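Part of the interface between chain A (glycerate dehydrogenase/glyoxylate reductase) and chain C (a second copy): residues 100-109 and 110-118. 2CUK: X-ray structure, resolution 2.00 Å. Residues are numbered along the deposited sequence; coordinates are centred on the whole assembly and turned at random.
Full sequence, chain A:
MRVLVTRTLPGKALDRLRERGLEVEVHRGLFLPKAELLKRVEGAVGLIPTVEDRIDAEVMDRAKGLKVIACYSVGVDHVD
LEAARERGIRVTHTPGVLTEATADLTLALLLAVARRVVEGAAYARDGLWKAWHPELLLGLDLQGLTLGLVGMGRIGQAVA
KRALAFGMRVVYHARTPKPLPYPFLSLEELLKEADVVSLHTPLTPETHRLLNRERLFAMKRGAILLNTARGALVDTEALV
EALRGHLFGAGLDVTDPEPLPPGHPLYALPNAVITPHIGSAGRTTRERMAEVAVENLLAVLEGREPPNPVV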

ATOM      1  N   GLU A 100      -8.191   4.227  12.301  1.00 18.46           N
ATOM      2  CA  GLU A 100      -6.840   4.015  11.795  1.00 18.42           C
ATOM      3  C   GLU A 100      -6.749   2.926  10.737  1.00 16.10           C
ATOM      4  O   GLU A 100      -6.031   3.071   9.744  1.00 15.31           O
ATOM      5  CB  GLU A 100      -5.901   3.670  12.950  1.00 19.37           C
ATOM      6  CG  GLU A 100      -5.768   4.776  13.981  1.00 24.35           C
ATOM      7  CD  GLU A 100      -5.227   6.052  13.377  1.00 27.66           C
ATOM      8  OE1 GLU A 100      -4.160   5.993  12.730  1.00 31.20           O
ATOM      9  OE2 GLU A 100      -5.864   7.112  13.550  1.00 32.03           O
ATOM     10  N   ALA A 101      -7.467   1.831  10.961  1.00 15.32           N
ATOM     11  CA  ALA A 101      -7.464   0.704  10.031  1.00 16.82           C
ATOM     12  C   ALA A 101      -8.035   1.107   8.672  1.00 17.18           C
ATOM     13  O   ALA A 101      -7.489   0.758   7.624  1.00 16.12           O
ATOM     14  CB  ALA A 101      -8.274  -0.456  10.621  1.00 17.48           C
ATOM     15  N   THR A 102      -9.143   1.839   8.699  1.00 15.57           N
ATOM     16  CA  THR A 102      -9.787   2.287   7.470  1.00 16.31           C
ATOM     17  C   THR A 102      -8.895   3.286   6.748  1.00 17.92           C
ATOM     18  O   THR A 102      -8.820   3.291   5.516  1.00 18.66           O
ATOM     19  CB  THR A 102     -11.137   2.949   7.775  1.00 16.45           C
ATOM     20  OG1 THR A 102     -11.923   2.052   8.565  1.00 15.49           O
ATOM     21  CG2 THR A 102     -11.888   3.283   6.475  1.00 15.65           C
ATOM     22  N   ALA A 103      -8.224   4.138   7.520  1.00 17.34           N
ATOM     23  CA  ALA A 103      -7.327   5.137   6.955  1.00 17.11           C
ATOM     24  C   ALA A 103      -6.155   4.427   6.304  1.00 17.43           C
ATOM     25  O   ALA A 103      -5.676   4.839   5.246  1.00 15.99           O
ATOM     26  CB  ALA A 103      -6.825   6.084   8.051  1.00 18.95           C
ATOM     27  N   ASP A 104      -5.690   3.358   6.947  1.00 17.90           N
ATOM     28  CA  ASP A 104      -4.532   2.634   6.446  1.00 18.44           C
ATOM     29  C   ASP A 104      -4.803   2.060   5.056  1.00 14.91           C
ATOM     30  O   ASP A 104      -3.990   2.139   4.144  1.00 14.57           O
ATOM     31  CB  ASP A 104      -4.220   1.494   7.416  1.00 20.13           C
ATOM     32  CG  ASP A 104      -3.451   2.039   8.611  1.00 26.17           C
ATOM     33  OD1 ASP A 104      -3.032   3.195   8.547  1.00 25.55           O
ATOM     34  OD2 ASP A 104      -3.286   1.311   9.587  1.00 29.48           O
ATOM     35  N   LEU A 105      -5.988   1.430   4.926  1.00 15.26           N
ATOM     36  CA  LEU A 105      -6.328   0.805   3.658  1.00 17.10           C
ATOM     37  C   LEU A 105      -6.643   1.838   2.580  1.00 16.38           C
ATOM     38  O   LEU A 105      -6.456   1.616   1.390  1.00 17.16           O
ATOM     39  CB  LEU A 105      -7.531  -0.109   3.871  1.00 16.38           C
ATOM     40  CG  LEU A 105      -7.913  -0.861   2.593  1.00 20.69           C
ATOM     41  CD1 LEU A 105      -7.391  -2.302   2.579  1.00 20.71           C
ATOM     42  CD2 LEU A 105      -9.427  -0.951   2.389  1.00 18.34           C
ATOM     43  N   THR A 106      -7.191   2.987   3.025  1.00 15.82           N
ATOM     44  CA  THR A 106      -7.376   4.074   2.075  1.00 16.42           C
ATOM     45  C   THR A 106      -6.041   4.417   1.423  1.00 15.38           C
ATOM     46  O   THR A 106      -5.921   4.512   0.208  1.00 16.37           O
ATOM     47  CB  THR A 106      -7.942   5.299   2.803  1.00 15.25           C
ATOM     48  OG1 THR A 106      -9.205   4.958   3.384  1.00 18.03           O
ATOM     49  CG2 THR A 106      -8.148   6.448   1.808  1.00 18.13           C
ATOM     50  N   LEU A 107      -5.026   4.581   2.261  1.00 14.03           N
ATOM     51  CA  LEU A 107      -3.688   4.873   1.767  1.00 14.03           C
ATOM     52  C   LEU A 107      -3.143   3.717   0.934  1.00 13.86           C
ATOM     53  O   LEU A 107      -2.491   3.937  -0.079  1.00 12.33           O
ATOM     54  CB  LEU A 107      -2.736   5.164   2.933  1.00 15.77           C
ATOM     55  CG  LEU A 107      -2.531   6.647   3.257  1.00 15.88           C
ATOM     56  CD1 LEU A 107      -1.811   7.308   2.096  1.00 19.17           C
ATOM     57  CD2 LEU A 107      -3.870   7.329   3.516  1.00 15.28           C
ATOM     58  N   ALA A 108      -3.418   2.487   1.357  1.00 14.13           N
ATOM     59  CA  ALA A 108      -2.941   1.316   0.629  1.00 12.98           C
ATOM     60  C   ALA A 108      -3.500   1.321  -0.799  1.00 13.63           C
ATOM     61  O   ALA A 108      -2.801   0.965  -1.747  1.00 12.88           O
ATOM     62  CB  ALA A 108      -3.358   0.045   1.355  1.00 12.97           C
ATOM     63  N   LEU A 109      -4.761   1.725  -0.941  1.00 13.86           N
ATOM     64  CA  LEU A 109      -5.414   1.781  -2.248  1.00 14.47           C
ATOM     65  C   LEU A 109      -4.851   2.916  -3.100  1.00 14.50           C
ATOM     66  O   LEU A 109      -4.678   2.768  -4.311  1.00 14.14           O
ATOM     67  CB  LEU A 109      -6.933   1.953  -2.080  1.00 14.10           C
ATOM     68  CG  LEU A 109      -7.716   0.720  -1.610  1.00 17.15           C
ATOM     69  CD1 LEU A 109      -9.181   1.088  -1.361  1.00 13.65           C
ATOM     70  CD2 LEU A 109      -7.613  -0.381  -2.662  1.00 15.96           C
TER
ATOM     71  N   LEU C 110       4.363  -2.610   2.199  1.00 13.07           N
ATOM     72  CA  LEU C 110       4.029  -2.900   3.590  1.00 14.46           C
ATOM     73  C   LEU C 110       2.513  -2.997   3.753  1.00 14.32           C
ATOM     74  O   LEU C 110       1.999  -3.958   4.336  1.00 13.51           O
ATOM     75  CB  LEU C 110       4.584  -1.815   4.516  1.00 13.42           C
ATOM     76  CG  LEU C 110       4.196  -1.920   5.996  1.00 16.25           C
ATOM     77  CD1 LEU C 110       4.523  -3.312   6.527  1.00 16.03           C
ATOM     78  CD2 LEU C 110       4.943  -0.847   6.788  1.00 14.94           C
ATOM     79  N   LEU C 111       1.800  -2.002   3.235  1.00 13.16           N
ATOM     80  CA  LEU C 111       0.345  -1.983   3.325  1.00 15.15           C
ATOM     81  C   LEU C 111      -0.271  -3.134   2.526  1.00 14.47           C
ATOM     82  O   LEU C 111      -1.244  -3.746   2.959  1.00 15.90           O
ATOM     83  CB  LEU C 111      -0.193  -0.626   2.834  1.00 15.89           C
ATOM     84  CG  LEU C 111       0.100   0.556   3.775  1.00 15.08           C
ATOM     85  CD1 LEU C 111      -0.206   1.880   3.090  1.00 16.74           C
ATOM     86  CD2 LEU C 111      -0.721   0.417   5.042  1.00 14.47           C
ATOM     87  N   ALA C 112       0.303  -3.429   1.364  1.00 13.85           N
ATOM     88  CA  ALA C 112      -0.190  -4.514   0.524  1.00 14.06           C
ATOM     89  C   ALA C 112      -0.093  -5.846   1.277  1.00 15.51           C
ATOM     90  O   ALA C 112      -1.014  -6.659   1.237  1.00 15.45           O
ATOM     91  CB  ALA C 112       0.617  -4.583  -0.771  1.00 15.33           C
ATOM     92  N   VAL C 113       1.023  -6.071   1.960  1.00 13.62           N
ATOM     93  CA  VAL C 113       1.183  -7.313   2.716  1.00 14.32           C
ATOM     94  C   VAL C 113       0.352  -7.292   3.998  1.00 13.47           C
ATOM     95  O   VAL C 113      -0.503  -8.159   4.210  1.00 11.74           O
ATOM     96  CB  VAL C 113       2.669  -7.562   3.081  1.00 15.12           C
ATOM     97  CG1 VAL C 113       2.802  -8.815   3.948  1.00 15.33           C
ATOM     98  CG2 VAL C 113       3.497  -7.725   1.799  1.00 15.88           C
ATOM     99  N   ALA C 114       0.583  -6.284   4.833  1.00 13.10           N
ATOM    100  CA  ALA C 114      -0.115  -6.162   6.108  1.00 14.55           C
ATOM    101  C   ALA C 114      -1.630  -6.232   5.984  1.00 15.26           C
ATOM    102  O   ALA C 114      -2.281  -6.889   6.792  1.00 16.55           O
ATOM    103  CB  ALA C 114       0.293  -4.867   6.813  1.00 14.75           C
ATOM    104  N   ARG C 115      -2.193  -5.569   4.976  1.00 14.65           N
ATOM    105  CA  ARG C 115      -3.639  -5.578   4.801  1.00 16.45           C
ATOM    106  C   ARG C 115      -4.156  -6.513   3.702  1.00 16.21           C
ATOM    107  O   ARG C 115      -5.326  -6.445   3.321  1.00 15.60           O
ATOM    108  CB  ARG C 115      -4.146  -4.148   4.583  1.00 16.38           C
ATOM    109  CG  ARG C 115      -3.803  -3.199   5.737  1.00 20.04           C
ATOM    110  CD  ARG C 115      -4.314  -3.731   7.078  1.00 19.49           C
ATOM    111  NE  ARG C 115      -5.757  -3.950   7.040  1.00 22.47           N
ATOM    112  CZ  ARG C 115      -6.664  -2.985   7.153  1.00 23.35           C
ATOM    113  NH1 ARG C 115      -6.283  -1.725   7.327  1.00 21.22           N
ATOM    114  NH2 ARG C 115      -7.954  -3.276   7.063  1.00 27.59           N
ATOM    115  N   ARG C 116      -3.284  -7.388   3.205  1.00 15.60           N
ATOM    116  CA  ARG C 116      -3.669  -8.377   2.195  1.00 15.85           C
ATOM    117  C   ARG C 116      -4.486  -7.779   1.046  1.00 16.18           C
ATOM    118  O   ARG C 116      -5.543  -8.300   0.680  1.00 15.50           O
ATOM    119  CB  ARG C 116      -4.462  -9.491   2.889  1.00 15.45           C
ATOM    120  CG  ARG C 116      -3.720 -10.075   4.100  1.00 17.98           C
ATOM    121  CD  ARG C 116      -4.595 -10.984   4.964  1.00 18.86           C
ATOM    122  NE  ARG C 116      -5.004 -12.200   4.266  1.00 16.98           N
ATOM    123  CZ  ARG C 116      -5.737 -13.168   4.809  1.00 20.07           C
ATOM    124  NH1 ARG C 116      -6.150 -13.071   6.068  1.00 17.77           N
ATOM    125  NH2 ARG C 116      -6.059 -14.239   4.093  1.00 19.75           N
ATOM    126  N   VAL C 117      -3.977  -6.695   0.473  1.00 15.50           N
ATOM    127  CA  VAL C 117      -4.659  -6.000  -0.614  1.00 16.87           C
ATOM    128  C   VAL C 117      -4.631  -6.740  -1.952  1.00 14.59           C
ATOM    129  O   VAL C 117      -5.653  -6.823  -2.635  1.00 16.38           O
ATOM    130  CB  VAL C 117      -4.065  -4.589  -0.806  1.00 18.46           C
ATOM    131  CG1 VAL C 117      -4.720  -3.892  -1.995  1.00 18.68           C
ATOM    132  CG2 VAL C 117      -4.265  -3.776   0.467  1.00 18.42           C
ATOM    133  N   VAL C 118      -3.472  -7.269  -2.327  1.00 14.91           N
ATOM    134  CA  VAL C 118      -3.348  -7.986  -3.593  1.00 15.49           C
ATOM    135  C   VAL C 118      -4.199  -9.250  -3.514  1.00 15.94           C
ATOM    136  O   VAL C 118      -4.899  -9.611  -4.463  1.00 14.10           O
ATOM    137  CB  VAL C 118      -1.874  -8.358  -3.884  1.00 16.35           C
ATOM    138  CG1 VAL C 118      -1.766  -9.105  -5.215  1.00 19.08           C
ATOM    139  CG2 VAL C 118      -1.023  -7.089  -3.919  1.00 19.19           C
TER

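The chain A stretch is helical throughout and lies across a helix of chain C that ends at C:Ala114. The two axes cross at -123° and approach to 9.3 Å.

A:Glu100 makes no contact with the other stretch. A:Ala101 supplies the one hydrogen bond between the stretches. C:Arg115 NH1 donates to A:Ala101 O at 2.8 Å, with an N-H...O angle of 153°. The same carbonyl also accepts the helical bond from A:Leu105 N at 3.2 Å, so it serves both chains. It lies at the edge of the guanidinium, near its plane, as suits an in-plane N-H donor. C:Arg115 is the first residue to leave helical geometry, and its side chain, with chi1 to chi3 all m, reaches over to chain A.

A:Thr102 and A:Ala103 point away and take no part.

A:Asp104 points toward chain C, but it forms no salt bridge with C:Arg115. Its CB lies 3.8 Å from C:Arg115 NH1, and its carboxylate oxygens are bonded elsewhere in the structure. Its backbone O also packs 3.8 Å from C:Leu111 CD2.

A:Leu105 lies beside C:Arg115, with CB 4.0 Å from NH1. Its CD1 meets C:Val117 CG2 at 4.1 Å, extending the contact past the turn in chain C.

A:Thr106 is too far to join; its OG1 bonds back to A:Thr102 O at 2.7 Å.

A:Leu107 touches lightly: its CB is 4.1 Å from C:Leu111 CD1, while the end of its side chain leads away.

A:Ala108 is where the backbones come closest, with its CA 5.4 Å from C:Leu111 CA. Its small side chain fits this close approach. A:Ala108 CB packs 3.6 Å from C:Leu111 CB and 4.0 Å from C:Val117 CG2, so one methyl touches residues before and after the turn.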